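Local coordinates for ZmpA Glycopeptidase (Clostridium perfringens, PDB 6XSX), which is a glycopeptidase of the M60 metalloprotease family that probably cleaves glycosylated proteins, represented here by its catalytic module, at residues Q28-S33 and F45-P50; T73-F78 and N124-E129. One frame throughout, in Å; residues are numbered along the deposited sequence.

Contacts 1 and 2 adjoin, their centres about 7 Å apart, and both reach the mixed sheet that includes strands 49-56, 75-80 and 117-123. Two bonds join 28-33 of contact 1 to 124-129 of contact 2: N124 ND2 lies 2.8 Å from Q28 O, and G31 N lies 2.9 Å from Y126 O, both probable hydrogen bonds. S29 CB also packs against Y126 O and S128 N. The HExxH pattern of H281, E282 and H285, probably the zinc-binding motif of this family, carries no metal here. Contact 1 approaches that region through F45, whose ring meets F287 edge-to-face just beyond the motif helix 277-286; contact 2 lies toward the sheet's 88-91 edge and is structural packing.

Contact 1. Residues Q28-S33 and F45-P50; sequences QSRGNS and FQDWQP
R30 and D47 form a side-on, two-pronged salt bridge. R30 NE reaches D47 OD2 at 2.8 Å, tilted from the guanidinium plane, while R30 NH2 meets D47 OD1, also at 2.8 Å, on its syn lone pair. The planes are 38° apart, so the pair is twisted. With D47 CG anti to the backbone N (chi1 -166°), the carboxylate is carried across to the arginine. One water, 2.6 Å from both D47 OD2 and G31 O, bridges carboxylate and loop backbone.

R30 NH1 donates to Q28 OE1 (3.1 Å), holding the far end of the guanidinium, and Q49 NE2 donates to the backbone O of D47 (3.1 Å) and weakly to D47 OD1. S33 OG donates to F45 O at 2.8 Å and touches D47 CB.

The Q49 amide lies over the rim of one R30 guanidinium face, inclined by 44°; both sides offer donors, so no bond forms, and Q49 OE1 turns to R239.

Loop 28-33 leads from strand 24-26 to helix 33-39, which N32 caps through K35 N. Segment 45-50 enters strand 49-56, where Q49 pairs through its backbone with T122 of strand 117-123; Q46 and W48 pack on I241 of strand 240-244.

Contact 2. Residues T73-F78 and N124-E129; sequences TPKLVF and NPYTSE
T73, K75 and Y126 gather round a water at the point where two antiparallel neighbours of the mixed sheet part: the chain enters strand 75-80 through T73 and P74, and leaves strand 117-123 through N124. The water donates to T73 O at 2.7 Å, accepts from K75 NZ at 2.9 Å, and lies 2.6 Å from Y126 OH. No direct hydrogen bond crosses between the two segments, and this water bridges them. K75 NZ has a second, weak partner in S92 OG.

The direct contacts are van der Waals, several of them carbon against oxygen. K75 bends at chi2 and chi4, which brings CE to 3.5 Å from Y126 OH, the two side chains crossing at about a right angle. Y126 CE2 comes equally near T73 O, at 3.5 Å. At the same strand end, P74 and N124 run side by side and point the same way; their CA atoms are 4.4 Å apart and P74 CB packs 3.5 Å from N124 OD1. That oxygen, also at the edge of the Y126 ring and in its plane, is hydrogen-bonded to Q131 NE2, and N124 ND2 to Q28 O, which fixes the amide from both ends.

P125 is the centre of an inverse gamma turn, closed by a weak bond from Y126 N to N124 O (2.9 Å). The turn diverts the chain from the strand, and T127 then serves as N-cap of helix 128-131. With K75 still backbone-paired to S123, this is an antiparallel strand pair splaying at its end, one strand turning tightly into a short helix.

Contact 1. Residues Q28-S33 and F45-P50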
loop_
_atom_site.group_PDB
_atom_site.type_symbol
_atom_site.label_atom_id
_atom_site.label_comp_id
_atom_site.label_asym_id
_atom_site.label_seq_id
_atom_site.Cartn_x
_atom_site.Cartn_y
_atom_site.Cartn_z
ATOM N N GLN A 28 22.045 17.780 5.051
ATOM C CA GLN A 28 22.032 17.615 3.610
ATOM C C GLN A 28 20.993 18.580 3.042
ATOM O O GLN A 28 19.992 18.864 3.703
ATOM C CB GLN A 28 21.703 16.151 3.290
ATOM C CG GLN A 28 21.811 15.785 1.812
ATOM C CD GLN A 28 21.260 14.407 1.510
ATOM O OE1 GLN A 28 20.791 13.690 2.396
ATOM N NE2 GLN A 28 21.294 14.026 0.241
ATOM N N SER A 29 21.267 19.122 1.849
ATOM C CA SER A 29 20.287 19.900 1.102
ATOM C C SER A 29 19.455 18.940 0.258
ATOM O O SER A 29 19.878 18.542 -0.817
ATOM C CB SER A 29 20.971 20.944 0.226
ATOM O OG SER A 29 21.840 21.761 0.997
ATOM N N ARG A 30 18.256 18.600 0.740
ATOM C CA ARG A 30 17.579 17.390 0.297
ATOM C C ARG A 30 16.464 17.695 -0.698
ATOM O O ARG A 30 15.833 16.774 -1.217
ATOM C CB ARG A 30 17.054 16.607 1.504
ATOM C CG ARG A 30 18.138 15.827 2.230
ATOM C CD ARG A 30 17.636 15.027 3.418
ATOM N NE ARG A 30 16.610 14.034 3.137
ATOM C CZ ARG A 30 16.832 12.767 2.799
ATOM N NH1 ARG A 30 18.064 12.307 2.666
ATOM N NH2 ARG A 30 15.809 11.956 2.595
ATOM N N GLY A 31 16.216 18.986 -0.951
ATOM C CA GLY A 31 15.230 19.376 -1.943
ATOM C C GLY A 31 13.816 19.345 -1.372
ATOM O O GLY A 31 13.598 18.866 -0.262
ATOM N N ASN A 32 12.861 19.879 -2.139
ATOM C CA ASN A 32 11.508 20.053 -1.642
ATOM C C ASN A 32 10.716 18.784 -1.937
ATOM O O ASN A 32 10.361 18.529 -3.082
ATOM C CB ASN A 32 10.837 21.262 -2.288
ATOM C CG ASN A 32 9.453 21.486 -1.723
ATOM O OD1 ASN A 32 8.709 20.536 -1.504
ATOM N ND2 ASN A 32 9.118 22.735 -1.452
ATOM N N SER A 33 10.452 17.987 -0.900
ATOM C CA SER A 33 9.920 16.658 -1.130
ATOM C C SER A 33 8.451 16.734 -1.545
ATOM O O SER A 33 7.946 15.809 -2.169
ATOM C CB SER A 33 10.137 15.768 0.057
ATOM O OG SER A 33 9.402 16.246 1.172
ATOM N N PHE A 45 4.830 13.729 0.100
ATOM C CA PHE A 45 5.612 13.053 1.123
ATOM C C PHE A 45 6.433 14.093 1.882
ATOM O O PHE A 45 6.869 15.077 1.288
ATOM C CB PHE A 45 6.527 12.009 0.486
ATOM C CG PHE A 45 5.833 10.777 -0.040
ATOM C CD1 PHE A 45 4.446 10.680 -0.050
ATOM C CD2 PHE A 45 6.567 9.727 -0.574
ATOM C CE1 PHE A 45 3.817 9.548 -0.548
ATOM C CE2 PHE A 45 5.939 8.592 -1.067
ATOM C CZ PHE A 45 4.563 8.502 -1.046
ATOM N N GLN A 46 6.606 13.863 3.195
ATOM C CA GLN A 46 7.473 14.671 4.041
ATOM C C GLN A 46 8.907 14.158 3.907
ATOM O O GLN A 46 9.162 13.156 3.237
ATOM C CB GLN A 46 7.023 14.609 5.504
ATOM C CG GLN A 46 5.520 14.777 5.710
ATOM C CD GLN A 46 4.994 16.066 5.120
ATOM O OE1 GLN A 46 4.095 16.065 4.272
ATOM N NE2 GLN A 46 5.573 17.177 5.538
ATOM N N ASP A 47 9.844 14.854 4.555
ATOM C CA ASP A 47 11.235 14.442 4.525
ATOM C C ASP A 47 11.890 14.740 5.871
ATOM O O ASP A 47 13.044 15.172 5.915
ATOM C CB ASP A 47 11.974 15.127 3.378
ATOM C CG ASP A 47 13.314 14.483 3.088
ATOM O OD1 ASP A 47 13.479 13.285 3.417
ATOM O OD2 ASP A 47 14.172 15.179 2.526
ATOM N N TRP A 48 11.142 14.477 6.953
ATOM C CA TRP A 48 11.610 14.672 8.314
ATOM C C TRP A 48 12.885 13.870 8.578
ATOM O O TRP A 48 12.941 12.681 8.264
ATOM C CB TRP A 48 10.523 14.266 9.315
ATOM C CG TRP A 48 9.250 15.038 9.192
ATOM C CD1 TRP A 48 9.021 16.182 8.480
ATOM C CD2 TRP A 48 8.028 14.735 9.870
ATOM N NE1 TRP A 48 7.728 16.594 8.648
ATOM C CE2 TRP A 48 7.096 15.729 9.502
ATOM C CE3 TRP A 48 7.642 13.731 10.758
ATOM C CZ2 TRP A 48 5.785 15.728 9.974
ATOM C CZ3 TRP A 48 6.345 13.725 11.218
ATOM C CH2 TRP A 48 5.436 14.713 10.832
ATOM N N GLN A 49 13.870 14.530 9.209
ATOM C CA GLN A 49 15.158 13.919 9.528
ATOM C C GLN A 49 15.407 13.999 11.032
ATOM O O GLN A 49 14.957 14.947 11.680
ATOM C CB GLN A 49 16.283 14.537 8.701
ATOM C CG GLN A 49 16.061 14.424 7.194
ATOM C CD GLN A 49 15.921 13.000 6.707
ATOM O OE1 GLN A 49 16.618 12.097 7.152
ATOM N NE2 GLN A 49 15.020 12.786 5.767
ATOM N N PRO A 50 16.064 12.964 11.619
ATOM C CA PRO A 50 16.185 12.807 13.072
ATOM C C PRO A 50 17.011 13.872 13.788
ATOM O O PRO A 50 17.992 14.372 13.231
ATOM C CB PRO A 50 16.936 11.473 13.244
ATOM C CG PRO A 50 17.642 11.254 11.915
ATOM C CD PRO A 50 16.701 11.849 10.887
HETATM O O HOH W 1 13.854 17.729 2.090
#

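Contact 2. Residues T73-F78 and N124-E129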
loop_
_atom_site.group_PDB
_atom_site.type_symbol
_atom_site.label_atom_id
_atom_site.label_comp_id
_atom_site.label_asym_id
_atom_site.label_seq_id
_atom_site.Cartn_x
_atom_site.Cartn_y
_atom_site.Cartn_z
ATOM N N THR A 73 17.310 28.887 5.106
ATOM C CA THR A 73 17.611 28.183 6.340
ATOM C C THR A 73 16.709 26.959 6.452
ATOM O O THR A 73 15.564 26.993 5.991
ATOM C CB THR A 73 17.355 29.086 7.550
ATOM O OG1 THR A 73 16.008 29.567 7.494
ATOM C CG2 THR A 73 18.336 30.237 7.638
ATOM N N PRO A 74 17.196 25.862 7.081
ATOM C CA PRO A 74 16.361 24.696 7.371
ATOM C C PRO A 74 15.307 25.074 8.411
ATOM O O PRO A 74 15.361 26.156 9.000
ATOM C CB PRO A 74 17.338 23.675 7.979
ATOM C CG PRO A 74 18.477 24.527 8.534
ATOM C CD PRO A 74 18.572 25.703 7.586
ATOM N N LYS A 75 14.352 24.162 8.601
ATOM C CA LYS A 75 13.253 24.326 9.533
ATOM C C LYS A 75 13.316 23.216 10.583
ATOM O O LYS A 75 13.872 22.139 10.340
ATOM C CB LYS A 75 11.937 24.338 8.746
ATOM C CG LYS A 75 11.764 25.593 7.892
ATOM C CD LYS A 75 11.095 25.410 6.545
ATOM C CE LYS A 75 11.249 26.608 5.625
ATOM N NZ LYS A 75 11.101 27.912 6.327
ATOM N N LEU A 76 12.765 23.515 11.761
ATOM C CA LEU A 76 12.501 22.500 12.762
ATOM C C LEU A 76 11.035 22.092 12.639
ATOM O O LEU A 76 10.178 22.932 12.331
ATOM C CB LEU A 76 12.758 23.130 14.133
ATOM C CG LEU A 76 13.529 22.289 15.142
ATOM C CD1 LEU A 76 14.863 21.828 14.565
ATOM C CD2 LEU A 76 13.759 23.097 16.415
ATOM N N VAL A 77 10.777 20.792 12.847
ATOM C CA VAL A 77 9.426 20.279 12.984
ATOM C C VAL A 77 9.260 19.797 14.423
ATOM O O VAL A 77 10.031 18.955 14.888
ATOM C CB VAL A 77 9.126 19.167 11.954
ATOM C CG1 VAL A 77 7.733 18.569 12.144
ATOM C CG2 VAL A 77 9.303 19.662 10.515
ATOM N N PHE A 78 8.288 20.391 15.131
ATOM C CA PHE A 78 7.788 19.851 16.384
ATOM C C PHE A 78 6.615 18.931 16.058
ATOM O O PHE A 78 5.705 19.319 15.321
ATOM C CB PHE A 78 7.360 20.964 17.347
ATOM C CG PHE A 78 6.513 20.524 18.523
ATOM C CD1 PHE A 78 7.041 19.745 19.541
ATOM C CD2 PHE A 78 5.178 20.904 18.621
ATOM C CE1 PHE A 78 6.260 19.336 20.616
ATOM C CE2 PHE A 78 4.397 20.493 19.693
ATOM C CZ PHE A 78 4.937 19.713 20.694
ATOM N N ASN A 124 14.739 20.273 5.547
ATOM C CA ASN A 124 15.640 21.150 4.820
ATOM C C ASN A 124 15.311 21.083 3.335
ATOM O O ASN A 124 16.058 20.485 2.563
ATOM C CB ASN A 124 17.112 20.812 5.067
ATOM C CG ASN A 124 18.038 21.908 4.585
ATOM O OD1 ASN A 124 17.661 23.078 4.578
ATOM N ND2 ASN A 124 19.235 21.539 4.160
ATOM N N PRO A 125 14.192 21.704 2.892
ATOM C CA PRO A 125 13.644 21.449 1.557
ATOM C C PRO A 125 14.248 22.328 0.458
ATOM O O PRO A 125 13.528 22.975 -0.302
ATOM C CB PRO A 125 12.144 21.699 1.812
ATOM C CG PRO A 125 12.151 22.866 2.793
ATOM C CD PRO A 125 13.379 22.658 3.662
ATOM N N TYR A 126 15.584 22.332 0.373
ATOM C CA TYR A 126 16.311 23.146 -0.589
ATOM C C TYR A 126 17.401 22.312 -1.249
ATOM O O TYR A 126 17.902 21.351 -0.666
ATOM C CB TYR A 126 16.916 24.380 0.094
ATOM C CG TYR A 126 15.888 25.238 0.784
ATOM C CD1 TYR A 126 15.084 26.112 0.062
ATOM C CD2 TYR A 126 15.695 25.151 2.154
ATOM C CE1 TYR A 126 14.121 26.892 0.687
ATOM C CE2 TYR A 126 14.729 25.912 2.791
ATOM C CZ TYR A 126 13.940 26.779 2.056
ATOM O OH TYR A 126 12.993 27.521 2.696
ATOM N N THR A 127 17.784 22.721 -2.459
ATOM C CA THR A 127 18.863 22.072 -3.189
ATOM C C THR A 127 20.198 22.732 -2.850
ATOM O O THR A 127 20.239 23.863 -2.361
ATOM C CB THR A 127 18.615 22.159 -4.696
ATOM O OG1 THR A 127 18.811 23.524 -5.069
ATOM C CG2 THR A 127 17.228 21.697 -5.100
ATOM N N SER A 128 21.282 21.997 -3.114
ATOM C CA SER A 128 22.649 22.485 -3.037
ATOM C C SER A 128 22.780 23.828 -3.742
ATOM O O SER A 128 23.311 24.775 -3.168
ATOM C CB SER A 128 23.582 21.488 -3.650
ATOM O OG SER A 128 23.851 20.468 -2.709
ATOM N N GLU A 129 22.304 23.882 -4.993
ATOM C CA GLU A 129 22.419 25.083 -5.805
ATOM C C GLU A 129 21.722 26.250 -5.102
ATOM O O GLU A 129 22.227 27.364 -5.127
ATOM C CB GLU A 129 21.932 24.833 -7.234
HETATM O O HOH W 2 13.601 28.505 5.014
#